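Local coordinates for protein exodeoxyribonuclease III (Archaeoglobus fulgidus, PDB 2VOA) that probably cleaves DNA at abasic sites as a metal-dependent AP endonuclease of the exonuclease III family, with likely 3'-5' exonuclease activity on double-stranded DNA, at residues T6-S11 and M33-V38. The protein carries 1 engineered substitution. Numbering follows the deposited sequence.
With nucleotides of chain C.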
# COMPACT_ATOMS: atom_id res chain seq x y z
N THR A 6 17.03 9.54 15.85
CA THR A 6 16.85 10.09 14.51
C THR A 6 16.39 8.99 13.55
O THR A 6 16.86 7.85 13.63
CB THR A 6 18.14 10.84 13.99
OG1 THR A 6 17.89 11.41 12.70
CG2 THR A 6 19.38 9.96 13.91
N PHE A 7 15.51 9.34 12.62
CA PHE A 7 14.87 8.30 11.75
C PHE A 7 14.40 8.91 10.44
O PHE A 7 13.49 9.75 10.46
CB PHE A 7 13.69 7.69 12.53
CG PHE A 7 13.04 6.46 11.90
CD1 PHE A 7 13.67 5.69 10.92
CD2 PHE A 7 11.77 6.07 12.34
CE1 PHE A 7 13.03 4.55 10.38
CE2 PHE A 7 11.13 4.94 11.81
CZ PHE A 7 11.76 4.18 10.83
N ASN A 8 15.00 8.48 9.33
CA ASN A 8 14.50 8.80 8.00
C ASN A 8 13.33 7.84 7.73
O ASN A 8 13.51 6.63 7.67
CB ASN A 8 15.62 8.67 6.96
CG ASN A 8 15.14 8.96 5.57
OD1 ASN A 8 14.02 8.56 5.19
ND2 ASN A 8 15.97 9.66 4.79
N VAL A 9 12.13 8.41 7.64
CA VAL A 9 10.90 7.60 7.62
C VAL A 9 10.40 7.21 6.22
O VAL A 9 9.47 6.39 6.09
CB VAL A 9 9.75 8.30 8.42
CG1 VAL A 9 10.15 8.52 9.87
CG2 VAL A 9 9.36 9.63 7.76
N ASN A 10 11.00 7.78 5.19
CA ASN A 10 10.54 7.59 3.79
C ASN A 10 9.01 7.74 3.63
O ASN A 10 8.32 6.80 3.26
CB ASN A 10 11.08 6.29 3.15
CG ASN A 10 10.61 6.11 1.72
OD1 ASN A 10 10.47 7.08 0.99
ND2 ASN A 10 10.33 4.86 1.33
N SER A 11 8.53 8.95 3.93
CA SER A 11 7.10 9.36 3.90
C SER A 11 6.38 9.02 5.20
O SER A 11 6.01 7.84 5.47
CB SER A 11 6.31 8.83 2.69
OG SER A 11 5.00 9.40 2.67
N MET A 33 12.92 13.35 12.62
CA MET A 33 12.57 12.56 11.45
C MET A 33 12.94 13.31 10.18
O MET A 33 12.88 14.53 10.15
CB MET A 33 11.05 12.30 11.44
CG MET A 33 10.58 11.39 12.54
SD MET A 33 8.80 11.47 12.79
CE MET A 33 8.69 12.82 13.98
N GLN A 34 13.34 12.56 9.14
CA GLN A 34 13.62 13.14 7.82
C GLN A 34 12.85 12.43 6.74
O GLN A 34 12.39 11.28 6.92
CB GLN A 34 15.11 13.07 7.51
CG GLN A 34 15.99 13.64 8.62
CD GLN A 34 16.21 12.65 9.71
OE1 GLN A 34 16.27 11.43 9.46
NE2 GLN A 34 16.30 13.14 10.94
N GLU A 35 12.77 13.07 5.57
CA GLU A 35 11.97 12.59 4.44
C GLU A 35 10.53 12.24 4.84
O GLU A 35 10.01 11.17 4.53
CB GLU A 35 12.69 11.45 3.68
CG GLU A 35 13.79 12.02 2.83
CD GLU A 35 14.27 11.09 1.73
OE1 GLU A 35 15.09 10.19 2.03
OE2 GLU A 35 13.86 11.29 0.56
N THR A 36 9.91 13.16 5.57
CA THR A 36 8.48 13.08 5.90
C THR A 36 7.60 13.16 4.65
O THR A 36 6.48 12.62 4.63
CB THR A 36 8.05 14.18 6.91
OG1 THR A 36 8.35 15.46 6.37
CG2 THR A 36 8.81 14.02 8.23
N LYS A 37 8.09 13.87 3.63
CA LYS A 37 7.45 13.93 2.31
C LYS A 37 5.98 14.35 2.40
O LYS A 37 5.04 13.70 1.85
CB LYS A 37 7.62 12.61 1.56
CG LYS A 37 9.05 12.27 1.22
CD LYS A 37 9.16 10.91 0.56
CE LYS A 37 10.63 10.63 0.27
NZ LYS A 37 10.85 9.31 -0.35
N VAL A 38 5.75 15.46 3.11
CA VAL A 38 4.37 15.94 3.27
C VAL A 38 4.34 17.45 3.49
O VAL A 38 5.22 18.01 4.14
CB VAL A 38 3.65 15.18 4.45
CG1 VAL A 38 4.29 15.50 5.80
CG2 VAL A 38 2.14 15.45 4.45
P DG C 3 6.57 1.80 0.53
OP1 DG C 3 7.08 1.08 1.72
OP2 DG C 3 5.30 1.37 -0.13
O5' DG C 3 6.40 3.34 0.87
C5' DG C 3 5.79 4.28 0.00
C4' DG C 3 6.70 5.48 -0.06
O4' DG C 3 7.92 5.14 -0.77
C3' DG C 3 6.12 6.67 -0.80
O3' DG C 3 5.35 7.44 0.08
C2' DG C 3 7.40 7.40 -1.21
C1' DG C 3 8.21 6.20 -1.68
N9 DG C 3 7.99 5.76 -3.07
C8 DG C 3 7.40 4.59 -3.48
N7 DG C 3 7.34 4.45 -4.78
C5 DG C 3 7.92 5.61 -5.27
C6 DG C 3 8.14 6.02 -6.62
O6 DG C 3 7.86 5.41 -7.66
N1 DG C 3 8.76 7.27 -6.69
C2 DG C 3 9.13 8.02 -5.59
N2 DG C 3 9.71 9.20 -5.83
N3 DG C 3 8.92 7.64 -4.31
C4 DG C 3 8.33 6.42 -4.23
P DG C 4 3.83 7.85 -0.25
OP1 DG C 4 3.22 8.29 1.02
OP2 DG C 4 3.20 6.77 -1.05
O5' DG C 4 3.98 9.13 -1.20
C5' DG C 4 4.71 10.28 -0.74
C4' DG C 4 5.29 11.06 -1.90
O4' DG C 4 6.22 10.24 -2.62
C3' DG C 4 4.29 11.51 -2.97
O3' DG C 4 3.68 12.71 -2.55
C2' DG C 4 5.23 11.74 -4.16
C1' DG C 4 6.17 10.54 -4.01
N9 DG C 4 5.76 9.36 -4.78
C8 DG C 4 5.24 8.17 -4.32
N7 DG C 4 4.99 7.30 -5.26
C5 DG C 4 5.34 7.95 -6.46
C6 DG C 4 5.29 7.53 -7.82
O6 DG C 4 4.89 6.44 -8.28
N1 DG C 4 5.74 8.51 -8.72
C2 DG C 4 6.21 9.76 -8.33
N2 DG C 4 6.62 10.59 -9.30
N3 DG C 4 6.27 10.16 -7.05
C4 DG C 4 5.83 9.21 -6.17
O HOH W 1 18.14 9.75 10.45
O HOH W 2 4.04 11.51 3.89
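F7 and N8 pair in parallel with M33 and Q34, Q34 N bonding to F7 O and V9 N to Q34 O (3.0 Å), and the pairing outlasts the strands, S11 N reaching E35 O at 2.7 Å. Beyond the strand end, V9 reaches M33, which shares a sheet face with F7: V9 CG1 lies 3.9 Å from M33 CG and also over one face of the F7 ring. Branched V9 and the F7 ring pack on V19 of helix 16-26, while the flexible chain of M33 leans on A67 and A69 of strand 63-70. On the other face the long side chain of Q34 bends at chi2 (81°), which folds its amide back so that NE2 donates to T6 OG1 at 2.9 Å and still reaches N103; water 1 joins that hydroxyl to Q34 OE1. Strands 2-8 and 30-34, with helix 16-26 between them, form a beta-alpha-beta unit of the DNase I-like fold; N8, the last residue of its strand, and E35, the first after the other, are predicted magnesium ligands. Asparagine suits N8 because its amide works at both ends: ND2 donates almost straight (175°) to the anti lone pair of E35 OE1 and also to D146, while OD1 accepts from N10 N, closing an Asx turn. An alanine here would probably deprive E35 OE1 and D146 of their shared amide donor and N10 N of its side-chain acceptor. K37, a lysine long enough when extended, hydrogen-bonds through NZ to N10 OD1 (2.6 Å) and makes a long salt bridge to E35 OE2. N10 ND2 bonds to the sugar O4' of DG3 of chain C and to Y203. Small enough to sit against the DNA backbone, S11 donates from OG to DG4 OP1 of chain C, while water 2 bridges S11 OG to T36 O.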